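Local coordinates for protein glutathione S-transferase-3 (Necator americanus, PDB 3W8S) that probably catalyses the conjugation of glutathione to electrophilic substrates, with loss of a halide, as a sigma-class transferase, at residues F139-K144 with F178-A183; R19-L24 with A66-V71; S90-Y95 with D157-E162. All coordinates share one frame; numbering follows the deposited sequence.

Contact 1 (F139-K144 with F178-A183); sequences FLKESK and FPEIKA
Carboxylate oxygen OE2 of Glu180 faces the end of Lys141: it lies 3.7 Å from CE of Lys141, and NZ of Lys141 stands off at 4.7 Å from the same OE2. At that distance the opposite charges are not in contact, though they may attract weakly. The pair belongs to a helix crossing in the all-helical C-terminal domain of the glutathione transferase fold, where the last turn of helix 117-143 meets the first turn of helix 179-189. The axes of the two turns cross at 72° and approach to 10.7 Å.

Lys141 reaches toward Glu180 with a chain extended beyond CG, while Glu180 is bent at chi2 (83°), which brings OE2 up to CE of Lys141, the two side chains crossing at a slant. On the inner side the contact turns apolar. Ile181 also packs on Phe133, Met136 and Thr137, earlier in helix 117-143, and Leu140 rests on Leu148 of a neighbouring loop. Beyond Leu140 helix 117-143 soon ends, Lys144 turning out of it with positive phi. Leu140 does its touching with one methyl: CD1 of Leu140 reaches CD1 of Ile181 at 4.0 Å and the backbone O of Glu180 at 3.7 Å.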
ATOM      1  N   PHE A 139      10.065 -16.582  -2.766  1.00 13.19           N
ATOM      2  CA  PHE A 139      10.029 -16.020  -4.155  1.00 15.16           C
ATOM      3  C   PHE A 139      11.359 -16.275  -4.898  1.00 14.76           C
ATOM      4  O   PHE A 139      11.352 -16.664  -6.037  1.00 17.84           O
ATOM      5  CB  PHE A 139       9.715 -14.529  -4.199  1.00 13.51           C
ATOM      6  CG  PHE A 139       8.270 -14.219  -4.125  1.00 17.01           C
ATOM      7  CD1 PHE A 139       7.530 -14.132  -5.290  1.00 17.69           C
ATOM      8  CD2 PHE A 139       7.643 -13.966  -2.898  1.00 17.80           C
ATOM      9  CE1 PHE A 139       6.191 -13.792  -5.244  1.00 19.37           C
ATOM     10  CE2 PHE A 139       6.300 -13.622  -2.821  1.00 19.59           C
ATOM     11  CZ  PHE A 139       5.557 -13.517  -4.007  1.00 19.57           C
ATOM     12  N   LEU A 140      12.489 -16.081  -4.243  1.00 15.23           N
ATOM     13  CA  LEU A 140      13.796 -16.233  -4.907  1.00 17.42           C
ATOM     14  C   LEU A 140      14.062 -17.703  -5.260  1.00 22.58           C
ATOM     15  O   LEU A 140      14.645 -17.976  -6.328  1.00 25.56           O
ATOM     16  CB  LEU A 140      14.918 -15.728  -3.982  1.00 17.11           C
ATOM     17  CG  LEU A 140      14.918 -14.205  -3.700  1.00 14.99           C
ATOM     18  CD1 LEU A 140      15.999 -13.888  -2.690  1.00 13.13           C
ATOM     19  CD2 LEU A 140      15.163 -13.454  -5.045  1.00 14.47           C
ATOM     20  N   LYS A 141      13.628 -18.643  -4.394  1.00 21.32           N
ATOM     21  CA  LYS A 141      13.659 -20.111  -4.742  1.00 25.02           C
ATOM     22  C   LYS A 141      12.813 -20.437  -5.985  1.00 24.60           C
ATOM     23  O   LYS A 141      13.185 -21.282  -6.773  1.00 34.39           O
ATOM     24  CB  LYS A 141      13.218 -20.981  -3.524  1.00 20.70           C
ATOM     25  CG  LYS A 141      14.244 -20.868  -2.410  1.00 25.51           C
ATOM     26  CD  LYS A 141      13.836 -21.620  -1.133  1.00 25.11           C
ATOM     27  CE  LYS A 141      15.003 -21.695  -0.173  1.00 29.04           C
ATOM     28  NZ  LYS A 141      14.483 -22.271   1.120  1.00 34.40           N
ATOM     29  N   GLU A 142      11.672 -19.790  -6.146  1.00 29.46           N
ATOM     30  CA  GLU A 142      10.790 -19.997  -7.306  1.00 30.13           C
ATOM     31  C   GLU A 142      11.303 -19.285  -8.614  1.00 35.71           C
ATOM     32  O   GLU A 142      11.126 -19.783  -9.709  1.00 30.46           O
ATOM     33  CB  GLU A 142       9.363 -19.542  -6.986  1.00 32.89           C
ATOM     34  CG  GLU A 142       8.621 -20.442  -6.020  1.00 40.76           C
ATOM     35  CD  GLU A 142       7.491 -19.739  -5.285  1.00 45.88           C
ATOM     36  OE1 GLU A 142       7.129 -18.601  -5.669  1.00 51.12           O
ATOM     37  OE2 GLU A 142       6.950 -20.329  -4.313  1.00 52.45           O
ATOM     38  N   SER A 143      11.938 -18.123  -8.496  1.00 37.60           N
ATOM     39  CA  SER A 143      12.292 -17.347  -9.693  1.00 37.00           C
ATOM     40  C   SER A 143      13.412 -18.011 -10.459  1.00 33.66           C
ATOM     41  O   SER A 143      13.393 -18.012 -11.661  1.00 35.31           O
ATOM     42  CB  SER A 143      12.792 -15.943  -9.325  1.00 32.73           C
ATOM     43  OG  SER A 143      14.188 -15.935  -9.103  1.00 25.06           O
ATOM     44  N   LYS A 144      14.408 -18.494  -9.729  1.00 32.94           N
ATOM     45  CA  LYS A 144      15.635 -18.954 -10.303  1.00 41.56           C
ATOM     46  C   LYS A 144      16.223 -18.042 -11.427  1.00 43.24           C
ATOM     47  O   LYS A 144      16.829 -18.560 -12.353  1.00 43.99           O
ATOM     48  CB  LYS A 144      15.453 -20.426 -10.787  1.00 51.18           C
ATOM     49  CG  LYS A 144      15.055 -21.429  -9.684  1.00 51.26           C
ATOM     50  CD  LYS A 144      15.067 -22.891 -10.133  1.00 53.28           C
ATOM     51  CE  LYS A 144      13.829 -23.269 -10.932  1.00 55.77           C
ATOM     52  NZ  LYS A 144      12.590 -23.252 -10.094  1.00 57.74           N
ATOM     53  N   PHE A 178      19.844 -16.455   6.012  1.00 13.40           N
ATOM     54  CA  PHE A 178      19.236 -16.045   4.779  1.00 13.60           C
ATOM     55  C   PHE A 178      20.302 -15.730   3.686  1.00 14.97           C
ATOM     56  O   PHE A 178      20.440 -14.564   3.234  1.00 14.27           O
ATOM     57  CB  PHE A 178      18.314 -14.827   5.045  1.00 12.46           C
ATOM     58  CG  PHE A 178      17.211 -15.137   6.012  1.00 10.78           C
ATOM     59  CD1 PHE A 178      16.123 -15.894   5.612  1.00 10.74           C
ATOM     60  CD2 PHE A 178      17.319 -14.726   7.339  1.00 10.74           C
ATOM     61  CE1 PHE A 178      15.119 -16.228   6.536  1.00 10.36           C
ATOM     62  CE2 PHE A 178      16.319 -15.021   8.267  1.00 11.05           C
ATOM     63  CZ  PHE A 178      15.204 -15.763   7.840  1.00  9.62           C
ATOM     64  N   PRO A 179      20.950 -16.795   3.193  1.00 16.39           N
ATOM     65  CA  PRO A 179      22.001 -16.579   2.240  1.00 17.28           C
ATOM     66  C   PRO A 179      21.433 -16.127   0.891  1.00 16.96           C
ATOM     67  O   PRO A 179      22.135 -15.376   0.224  1.00 18.23           O
ATOM     68  CB  PRO A 179      22.711 -17.941   2.165  1.00 17.21           C
ATOM     69  CG  PRO A 179      21.667 -18.962   2.660  1.00 18.30           C
ATOM     70  CD  PRO A 179      20.865 -18.191   3.666  1.00 15.46           C
ATOM     71  N   GLU A 180      20.209 -16.550   0.486  1.00 16.00           N
ATOM     72  CA  GLU A 180      19.573 -16.015  -0.742  1.00 15.54           C
ATOM     73  C   GLU A 180      19.326 -14.512  -0.659  1.00 14.56           C
ATOM     74  O   GLU A 180      19.521 -13.798  -1.628  1.00 14.64           O
ATOM     75  CB  GLU A 180      18.251 -16.758  -1.130  1.00 17.38           C
ATOM     76  CG  GLU A 180      18.447 -18.256  -1.460  1.00 22.32           C
ATOM     77  CD  GLU A 180      18.469 -19.154  -0.207  1.00 25.51           C
ATOM     78  OE1 GLU A 180      18.541 -18.670   0.976  1.00 23.51           O
ATOM     79  OE2 GLU A 180      18.449 -20.373  -0.414  1.00 29.42           O
ATOM     80  N   ILE A 181      18.859 -14.036   0.491  1.00 14.15           N
ATOM     81  CA  ILE A 181      18.640 -12.596   0.671  1.00 13.56           C
ATOM     82  C   ILE A 181      19.966 -11.832   0.516  1.00 15.22           C
ATOM     83  O   ILE A 181      20.014 -10.765  -0.154  1.00 15.57           O
ATOM     84  CB  ILE A 181      17.963 -12.226   2.030  1.00 12.65           C
ATOM     85  CG1 ILE A 181      16.598 -12.940   2.182  1.00 11.71           C
ATOM     86  CG2 ILE A 181      17.814 -10.690   2.154  1.00 12.82           C
ATOM     87  CD1 ILE A 181      15.550 -12.570   1.094  1.00 11.12           C
ATOM     88  N   LYS A 182      21.045 -12.362   1.107  1.00 15.30           N
ATOM     89  CA  LYS A 182      22.349 -11.683   0.968  1.00 14.55           C
ATOM     90  C   LYS A 182      22.765 -11.662  -0.484  1.00 13.92           C
ATOM     91  O   LYS A 182      23.162 -10.598  -0.962  1.00 13.11           O
ATOM     92  CB  LYS A 182      23.446 -12.320   1.865  1.00 16.56           C
ATOM     93  CG  LYS A 182      24.694 -11.448   1.967  1.00 17.72           C
ATOM     94  CD  LYS A 182      25.707 -12.089   2.904  1.00 23.57           C
ATOM     95  CE  LYS A 182      27.069 -11.425   2.644  1.00 29.15           C
ATOM     96  NZ  LYS A 182      27.896 -11.719   3.822  1.00 33.39           N
ATOM     97  N   ALA A 183      22.717 -12.814  -1.181  1.00 13.44           N
ATOM     98  CA  ALA A 183      23.072 -12.829  -2.607  1.00 14.91           C
ATOM     99  C   ALA A 183      22.224 -11.841  -3.473  1.00 15.35           C
ATOM    100  O   ALA A 183      22.720 -11.263  -4.444  1.00 14.92           O
ATOM    101  CB  ALA A 183      23.019 -14.268  -3.198  1.00 13.33           C
TER

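Contact 2 (R19-L24 with A66-V71)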
ATOM      1  N   ARG A  19      14.025   7.595  -6.351  1.00  9.28           N
ATOM      2  CA  ARG A  19      15.306   8.149  -6.900  1.00  9.60           C
ATOM      3  C   ARG A  19      16.079   7.098  -7.673  1.00  9.87           C
ATOM      4  O   ARG A  19      16.609   7.372  -8.787  1.00  8.69           O
ATOM      5  CB  ARG A  19      16.173   8.626  -5.726  1.00  9.20           C
ATOM      6  CG  ARG A  19      15.505   9.770  -4.964  1.00  8.49           C
ATOM      7  CD  ARG A  19      16.529  10.372  -4.029  1.00  8.82           C
ATOM      8  NE  ARG A  19      15.969  11.413  -3.121  1.00  9.36           N
ATOM      9  CZ  ARG A  19      15.803  11.269  -1.788  1.00 10.37           C
ATOM     10  NH1 ARG A  19      16.075  10.095  -1.176  1.00 10.13           N
ATOM     11  NH2 ARG A  19      15.276  12.324  -1.071  1.00 10.39           N
ATOM     12  N   GLN A  20      16.118   5.879  -7.114  1.00 10.26           N
ATOM     13  CA  GLN A  20      16.872   4.801  -7.791  1.00 10.73           C
ATOM     14  C   GLN A  20      16.218   4.359  -9.112  1.00 11.57           C
ATOM     15  O   GLN A  20      16.936   3.928 -10.050  1.00 11.00           O
ATOM     16  CB  GLN A  20      17.052   3.597  -6.880  1.00 12.18           C
ATOM     17  CG  GLN A  20      17.843   3.986  -5.646  1.00 11.68           C
ATOM     18  CD  GLN A  20      18.101   2.831  -4.714  1.00 13.24           C
ATOM     19  OE1 GLN A  20      17.718   1.704  -5.029  1.00 12.83           O
ATOM     20  NE2 GLN A  20      18.818   3.089  -3.570  1.00 12.03           N
ATOM     21  N   ILE A  21      14.885   4.421  -9.194  1.00 10.38           N
ATOM     22  CA  ILE A  21      14.204   4.154 -10.476  1.00 10.03           C
ATOM     23  C   ILE A  21      14.577   5.191 -11.560  1.00 10.92           C
ATOM     24  O   ILE A  21      14.926   4.809 -12.697  1.00 10.75           O
ATOM     25  CB  ILE A  21      12.691   4.027 -10.350  1.00  9.26           C
ATOM     26  CG1 ILE A  21      12.337   2.808  -9.446  1.00  9.41           C
ATOM     27  CG2 ILE A  21      12.058   3.840 -11.739  1.00  9.02           C
ATOM     28  CD1 ILE A  21      10.954   2.968  -8.781  1.00  9.01           C
ATOM     29  N   PHE A  22      14.589   6.455 -11.183  1.00 10.01           N
ATOM     30  CA  PHE A  22      15.091   7.530 -12.098  1.00 10.66           C
ATOM     31  C   PHE A  22      16.536   7.244 -12.470  1.00 11.40           C
ATOM     32  O   PHE A  22      16.894   7.343 -13.652  1.00 11.40           O
ATOM     33  CB  PHE A  22      15.001   8.920 -11.459  1.00 10.70           C
ATOM     34  CG  PHE A  22      13.625   9.493 -11.452  1.00 12.61           C
ATOM     35  CD1 PHE A  22      12.943   9.717 -12.649  1.00 12.93           C
ATOM     36  CD2 PHE A  22      13.014   9.870 -10.261  1.00 13.43           C
ATOM     37  CE1 PHE A  22      11.623  10.224 -12.641  1.00 15.10           C
ATOM     38  CE2 PHE A  22      11.711  10.401 -10.253  1.00 13.63           C
ATOM     39  CZ  PHE A  22      11.022  10.625 -11.452  1.00 12.40           C
ATOM     40  N   VAL A  23      17.351   6.865 -11.486  1.00 12.13           N
ATOM     41  CA  VAL A  23      18.775   6.524 -11.756  1.00 13.25           C
ATOM     42  C   VAL A  23      18.921   5.421 -12.824  1.00 13.90           C
ATOM     43  O   VAL A  23      19.616   5.608 -13.877  1.00 13.26           O
ATOM     44  CB  VAL A  23      19.559   6.191 -10.473  1.00 15.17           C
ATOM     45  CG1 VAL A  23      20.905   5.550 -10.821  1.00 16.12           C
ATOM     46  CG2 VAL A  23      19.759   7.454  -9.654  1.00 14.53           C
ATOM     47  N   LEU A  24      18.212   4.324 -12.628  1.00 11.58           N
ATOM     48  CA  LEU A  24      18.268   3.240 -13.561  1.00 13.06           C
ATOM     49  C   LEU A  24      17.758   3.618 -14.933  1.00 14.20           C
ATOM     50  O   LEU A  24      18.213   3.039 -15.952  1.00 13.81           O
ATOM     51  CB  LEU A  24      17.410   2.039 -13.035  1.00 14.69           C
ATOM     52  CG  LEU A  24      17.982   1.283 -11.801  1.00 15.76           C
ATOM     53  CD1 LEU A  24      16.885   0.362 -11.232  1.00 16.49           C
ATOM     54  CD2 LEU A  24      19.197   0.399 -12.016  1.00 16.98           C
ATOM     55  N   ALA A  66       2.674   4.650  -4.640  1.00  9.28           N
ATOM     56  CA  ALA A  66       1.963   5.020  -5.873  1.00  8.64           C
ATOM     57  C   ALA A  66       2.951   5.723  -6.872  1.00  9.80           C
ATOM     58  O   ALA A  66       2.862   5.521  -8.110  1.00 12.17           O
ATOM     59  CB  ALA A  66       0.760   5.890  -5.523  1.00  7.57           C
ATOM     60  N   ILE A  67       3.809   6.594  -6.364  1.00  9.48           N
ATOM     61  CA  ILE A  67       4.856   7.278  -7.173  1.00  9.36           C
ATOM     62  C   ILE A  67       5.877   6.262  -7.730  1.00 10.18           C
ATOM     63  O   ILE A  67       6.216   6.307  -8.895  1.00 11.44           O
ATOM     64  CB  ILE A  67       5.650   8.311  -6.328  1.00  8.09           C
ATOM     65  CG1 ILE A  67       4.737   9.490  -5.872  1.00  8.11           C
ATOM     66  CG2 ILE A  67       6.814   8.901  -7.132  1.00  7.01           C
ATOM     67  CD1 ILE A  67       5.278  10.178  -4.571  1.00  7.44           C
ATOM     68  N   ALA A  68       6.380   5.366  -6.878  1.00 10.39           N
ATOM     69  CA  ALA A  68       7.380   4.399  -7.356  1.00 11.05           C
ATOM     70  C   ALA A  68       6.765   3.582  -8.487  1.00 11.03           C
ATOM     71  O   ALA A  68       7.404   3.352  -9.528  1.00 10.24           O
ATOM     72  CB  ALA A  68       7.855   3.480  -6.242  1.00  9.69           C
ATOM     73  N   ARG A  69       5.523   3.136  -8.278  1.00 10.81           N
ATOM     74  CA  ARG A  69       4.843   2.349  -9.312  1.00 10.86           C
ATOM     75  C   ARG A  69       4.669   3.145 -10.621  1.00 10.09           C
ATOM     76  O   ARG A  69       4.913   2.621 -11.698  1.00  9.08           O
ATOM     77  CB  ARG A  69       3.447   1.744  -8.849  1.00 10.75           C
ATOM     78  CG  ARG A  69       2.806   0.848  -9.909  1.00 10.70           C
ATOM     79  CD  ARG A  69       1.437   0.316  -9.484  1.00 11.77           C
ATOM     80  NE  ARG A  69       1.652  -0.340  -8.205  1.00 12.53           N
ATOM     81  CZ  ARG A  69       1.342   0.129  -7.005  1.00 13.34           C
ATOM     82  NH1 ARG A  69       0.710   1.311  -6.805  1.00 13.34           N
ATOM     83  NH2 ARG A  69       1.722  -0.599  -6.007  1.00 14.07           N
ATOM     84  N   PHE A  70       4.195   4.364 -10.499  1.00 10.20           N
ATOM     85  CA  PHE A  70       4.021   5.233 -11.649  1.00 11.57           C
ATOM     86  C   PHE A  70       5.339   5.360 -12.478  1.00 12.59           C
ATOM     87  O   PHE A  70       5.315   5.153 -13.707  1.00 13.66           O
ATOM     88  CB  PHE A  70       3.601   6.636 -11.202  1.00 11.15           C
ATOM     89  CG  PHE A  70       3.474   7.627 -12.361  1.00 12.40           C
ATOM     90  CD1 PHE A  70       2.403   7.548 -13.249  1.00 12.75           C
ATOM     91  CD2 PHE A  70       4.421   8.646 -12.534  1.00 12.10           C
ATOM     92  CE1 PHE A  70       2.291   8.441 -14.339  1.00 13.83           C
ATOM     93  CE2 PHE A  70       4.334   9.532 -13.628  1.00 14.08           C
ATOM     94  CZ  PHE A  70       3.244   9.443 -14.529  1.00 14.11           C
ATOM     95  N   VAL A  71       6.451   5.698 -11.804  1.00 10.92           N
ATOM     96  CA  VAL A  71       7.775   5.872 -12.456  1.00 11.99           C
ATOM     97  C   VAL A  71       8.286   4.506 -12.986  1.00 13.38           C
ATOM     98  O   VAL A  71       8.797   4.418 -14.153  1.00 12.30           O
ATOM     99  CB  VAL A  71       8.760   6.535 -11.450  1.00 14.69           C
ATOM    100  CG1 VAL A  71      10.152   6.659 -12.008  1.00 19.02           C
ATOM    101  CG2 VAL A  71       8.307   8.016 -11.263  1.00 16.01           C
TER
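Val71 fits between Ile21 and Phe22 in a buried contact of apolar side chains between two nearly parallel helices of the thioredoxin-like N-terminal domain. Helices 16-25 and 64-75 lie side by side, their local axes 9.8 Å apart and only 10° from parallel, and no hydrogen bond links the two segments. Between these segments the contact is made by a few hydrocarbon branches.

The two methyls of Val71 divide the work. CG1, anti to the backbone N (chi1 176°), is held between two neighbours: on one flank it meets CG2 of Ile21 at 3.4 Å, tighter than ordinary van der Waals contact, and on another it sits over a face of the Phe22 ring. This is a CH-pi contact, with CG1 of Val71 at 4.1 Å from the centroid of the Phe22 ring and displaced toward the rim. CG2 of Val71 reaches the far end of the same ring, 3.8 Å from CZ of Phe22. Ile21 uses both its branches. While CG2 presses on Val71, the longer arm carries CD1 one turn back along the partner helix, where CD1 of Ile21 lies 4.0 Å from CB of Ala68 and 3.6 Å from the backbone O of Ala68.

Phe22 is fixed further by a stacked Tyr29 and by Tyr4 of the first strand. Both Phe22 and Val71 rest on Leu54 of strand 53-56, and Ile21 packs against Phe155 of helix 155-170, placing the helix pair between the sheet and the helical domain.

Contact 3 (S90-Y95 with D157-E162); sequences SITDQY and DLYLAE
Tyr159 and Tyr95 carry most of this contact, with Thr92 as the third member; together they join helices 82-101 and 155-170 in the helical C-terminal domain of the glutathione transferase fold. Helix 155-170 runs through the interior of that domain, and its start shows the Asp157 OD2 to Thr154 N bond expected of the N-capping box found in this family.

The tyrosines meet neither as a stack nor as a T-shape. Their ring planes are turned by 39°, with centroids 5.2 Å apart, and the nearest atoms are CE2 of Tyr95 and CD1 of Tyr159, at 3.5 Å. What lies squarely over the Tyr95 ring is the aliphatic root of its partner: CB of Tyr159 stands 4.2 Å from the Tyr95 centroid, 8° off the normal, a well-centred CH-pi contact. Tyr95 reaches this place because its CG is anti to the backbone N (chi1 168°), which throws the ring across the gap between the helices.

Thr92, one turn earlier, touches the other ortho carbon of the Tyr159 ring, its CG2 lying 4.0 Å from CD2 of Tyr159. Its hydroxyl has a different role, bonding to the backbone O of Asp89 within its own helix. Tyr159 is also stacked on Phe65, next to the glutathione-binding Ser64.

A single water completes the contact at its polar end, hydrogen-bonded to OH of Tyr95 at 2.8 Å and donating a hydrogen bond of 2.6 Å to the backbone O of Tyr159.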
ATOM      1  N   SER A  90       2.288  -7.012  -4.779  1.00  9.41           N
ATOM      2  CA  SER A  90       1.978  -7.781  -3.526  1.00 10.58           C
ATOM      3  C   SER A  90       3.246  -7.762  -2.642  1.00 10.70           C
ATOM      4  O   SER A  90       3.191  -7.632  -1.423  1.00 10.96           O
ATOM      5  CB  SER A  90       1.550  -9.258  -3.850  1.00 10.18           C
ATOM      6  OG  SER A  90       2.665 -10.109  -4.228  1.00 12.05           O
ATOM      7  N   ILE A  91       4.424  -7.870  -3.284  1.00 11.43           N
ATOM      8  CA  ILE A  91       5.659  -7.886  -2.522  1.00 10.52           C
ATOM      9  C   ILE A  91       5.930  -6.525  -1.864  1.00  9.78           C
ATOM     10  O   ILE A  91       6.348  -6.476  -0.648  1.00  9.69           O
ATOM     11  CB  ILE A  91       6.923  -8.301  -3.396  1.00 10.48           C
ATOM     12  CG1 ILE A  91       6.915  -9.825  -3.700  1.00 11.51           C
ATOM     13  CG2 ILE A  91       8.192  -7.876  -2.652  1.00 10.39           C
ATOM     14  CD1 ILE A  91       7.895 -10.215  -4.819  1.00 12.74           C
ATOM     15  N   THR A  92       5.711  -5.431  -2.593  1.00  9.22           N
ATOM     16  CA  THR A  92       5.898  -4.101  -1.968  1.00 11.19           C
ATOM     17  C   THR A  92       4.844  -3.826  -0.881  1.00 10.43           C
ATOM     18  O   THR A  92       5.146  -3.221   0.105  1.00 11.31           O
ATOM     19  CB  THR A  92       6.012  -2.973  -3.006  1.00 12.74           C
ATOM     20  OG1 THR A  92       4.788  -2.884  -3.718  1.00 15.21           O
ATOM     21  CG2 THR A  92       7.111  -3.382  -4.046  1.00 12.70           C
ATOM     22  N   ASP A  93       3.628  -4.349  -1.038  1.00 11.01           N
ATOM     23  CA  ASP A  93       2.636  -4.213   0.026  1.00 11.26           C
ATOM     24  C   ASP A  93       3.067  -5.033   1.273  1.00 10.28           C
ATOM     25  O   ASP A  93       2.883  -4.588   2.425  1.00  9.91           O
ATOM     26  CB  ASP A  93       1.252  -4.672  -0.456  1.00 12.43           C
ATOM     27  CG  ASP A  93       0.454  -3.514  -1.153  1.00 15.39           C
ATOM     28  OD1 ASP A  93       0.942  -2.341  -1.172  1.00 15.06           O
ATOM     29  OD2 ASP A  93      -0.671  -3.787  -1.649  1.00 19.65           O
ATOM     30  N   GLN A  94       3.608  -6.219   1.059  1.00  9.39           N
ATOM     31  CA  GLN A  94       4.123  -6.966   2.229  1.00  9.13           C
ATOM     32  C   GLN A  94       5.279  -6.227   2.963  1.00  9.29           C
ATOM     33  O   GLN A  94       5.456  -6.320   4.195  1.00  9.06           O
ATOM     34  CB  GLN A  94       4.588  -8.393   1.799  1.00  8.78           C
ATOM     35  CG  GLN A  94       4.971  -9.350   2.982  1.00  8.68           C
ATOM     36  CD  GLN A  94       3.783  -9.633   3.924  1.00 10.20           C
ATOM     37  OE1 GLN A  94       2.585  -9.504   3.541  1.00  9.85           O
ATOM     38  NE2 GLN A  94       4.095 -10.095   5.145  1.00 10.32           N
ATOM     39  N   TYR A  95       6.156  -5.615   2.163  1.00 10.22           N
ATOM     40  CA  TYR A  95       7.274  -4.852   2.675  1.00 11.30           C
ATOM     41  C   TYR A  95       6.719  -3.669   3.532  1.00 10.93           C
ATOM     42  O   TYR A  95       7.206  -3.372   4.610  1.00 11.29           O
ATOM     43  CB  TYR A  95       8.079  -4.308   1.463  1.00 11.92           C
ATOM     44  CG  TYR A  95       9.094  -3.275   1.870  1.00 13.18           C
ATOM     45  CD1 TYR A  95      10.282  -3.681   2.471  1.00 15.13           C
ATOM     46  CD2 TYR A  95       8.862  -1.883   1.700  1.00 13.58           C
ATOM     47  CE1 TYR A  95      11.243  -2.762   2.896  1.00 16.32           C
ATOM     48  CE2 TYR A  95       9.824  -0.942   2.119  1.00 16.08           C
ATOM     49  CZ  TYR A  95      11.020  -1.423   2.697  1.00 17.02           C
ATOM     50  OH  TYR A  95      12.023  -0.584   3.139  1.00 20.06           O
ATOM     51  N   ASP A 157      12.590  -5.628  -6.164  1.00 10.50           N
ATOM     52  CA  ASP A 157      14.007  -5.980  -5.895  1.00 11.84           C
ATOM     53  C   ASP A 157      14.674  -4.770  -5.222  1.00 12.25           C
ATOM     54  O   ASP A 157      15.455  -4.868  -4.226  1.00 11.37           O
ATOM     55  CB  ASP A 157      14.732  -6.287  -7.233  1.00 12.06           C
ATOM     56  CG  ASP A 157      14.255  -7.546  -7.833  1.00 12.66           C
ATOM     57  OD1 ASP A 157      14.354  -8.573  -7.113  1.00 12.54           O
ATOM     58  OD2 ASP A 157      13.780  -7.587  -9.026  1.00 13.49           O
ATOM     59  N   LEU A 158      14.326  -3.596  -5.719  1.00 10.86           N
ATOM     60  CA  LEU A 158      15.039  -2.399  -5.198  1.00 11.18           C
ATOM     61  C   LEU A 158      14.680  -2.173  -3.701  1.00 11.60           C
ATOM     62  O   LEU A 158      15.572  -1.854  -2.922  1.00 12.21           O
ATOM     63  CB  LEU A 158      14.690  -1.123  -6.027  1.00 10.49           C
ATOM     64  CG  LEU A 158      15.081  -1.158  -7.513  1.00 11.66           C
ATOM     65  CD1 LEU A 158      14.512   0.130  -8.161  1.00 11.06           C
ATOM     66  CD2 LEU A 158      16.640  -1.120  -7.596  1.00 10.24           C
ATOM     67  N   TYR A 159      13.389  -2.245  -3.310  1.00 10.69           N
ATOM     68  CA  TYR A 159      13.007  -2.038  -1.878  1.00 11.31           C
ATOM     69  C   TYR A 159      13.749  -3.063  -0.979  1.00 11.69           C
ATOM     70  O   TYR A 159      14.256  -2.719   0.111  1.00 10.72           O
ATOM     71  CB  TYR A 159      11.458  -2.154  -1.643  1.00 11.43           C
ATOM     72  CG  TYR A 159      10.701  -0.839  -1.933  1.00 13.29           C
ATOM     73  CD1 TYR A 159      10.800   0.244  -1.051  1.00 13.53           C
ATOM     74  CD2 TYR A 159       9.889  -0.655  -3.096  1.00 14.03           C
ATOM     75  CE1 TYR A 159      10.111   1.463  -1.281  1.00 13.08           C
ATOM     76  CE2 TYR A 159       9.206   0.606  -3.323  1.00 13.82           C
ATOM     77  CZ  TYR A 159       9.338   1.639  -2.409  1.00 14.65           C
ATOM     78  OH  TYR A 159       8.719   2.912  -2.527  1.00 16.25           O
ATOM     79  N   LEU A 160      13.775  -4.323  -1.408  1.00 11.13           N
ATOM     80  CA  LEU A 160      14.322  -5.373  -0.543  1.00 11.77           C
ATOM     81  C   LEU A 160      15.824  -5.183  -0.388  1.00 12.38           C
ATOM     82  O   LEU A 160      16.314  -5.131   0.741  1.00 12.26           O
ATOM     83  CB  LEU A 160      14.016  -6.786  -1.123  1.00 11.91           C
ATOM     84  CG  LEU A 160      14.701  -7.977  -0.437  1.00 13.40           C
ATOM     85  CD1 LEU A 160      14.320  -8.078   1.066  1.00 11.94           C
ATOM     86  CD2 LEU A 160      14.450  -9.277  -1.168  1.00 11.11           C
ATOM     87  N   ALA A 161      16.563  -5.011  -1.501  1.00 11.79           N
ATOM     88  CA  ALA A 161      18.037  -4.856  -1.423  1.00 12.96           C
ATOM     89  C   ALA A 161      18.454  -3.628  -0.614  1.00 12.73           C
ATOM     90  O   ALA A 161      19.438  -3.642   0.132  1.00 13.68           O
ATOM     91  CB  ALA A 161      18.607  -4.752  -2.854  1.00 13.96           C
ATOM     92  N   GLU A 162      17.751  -2.520  -0.787  1.00 13.13           N
ATOM     93  CA  GLU A 162      18.125  -1.283  -0.093  1.00 13.83           C
ATOM     94  C   GLU A 162      17.915  -1.444   1.447  1.00 16.14           C
ATOM     95  O   GLU A 162      18.764  -1.098   2.272  1.00 17.71           O
ATOM     96  CB  GLU A 162      17.302  -0.099  -0.641  1.00 13.07           C
ATOM     97  CG  GLU A 162      17.585   1.195   0.121  1.00 14.20           C
ATOM     98  CD  GLU A 162      18.924   1.879  -0.280  1.00 16.63           C
ATOM     99  OE1 GLU A 162      19.581   1.469  -1.262  1.00 16.16           O
ATOM    100  OE2 GLU A 162      19.308   2.841   0.411  1.00 17.93           O
TER
HETATM  101  O   HOH W   1      14.055  -0.321   1.189  1.00 20.41           O

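Contact 3 lies between the other two, its centre 13 Å from each, and touches both; contacts 1 and 2 come no nearer than about 14 Å between nearest atoms. Toward contact 1 the join is apolar, with Phe139 CE2 3.9 Å from Ile91 CG1 and Ile181 CD1 4.1 Å from Leu160 CD2. Toward contact 2 it spans the domain interface: Leu158 packs on Ile21, and Ala68 CB lies 3.9 Å from Tyr159 OH. Gln20 NE2 and Glu162 OE1 add a probable hydrogen bond of 2.9 Å. Bound glutathione is about 7 Å from the Tyr159 side chain and about 9 Å from that of Ala68, whereas contact 1 lies away from the pocket.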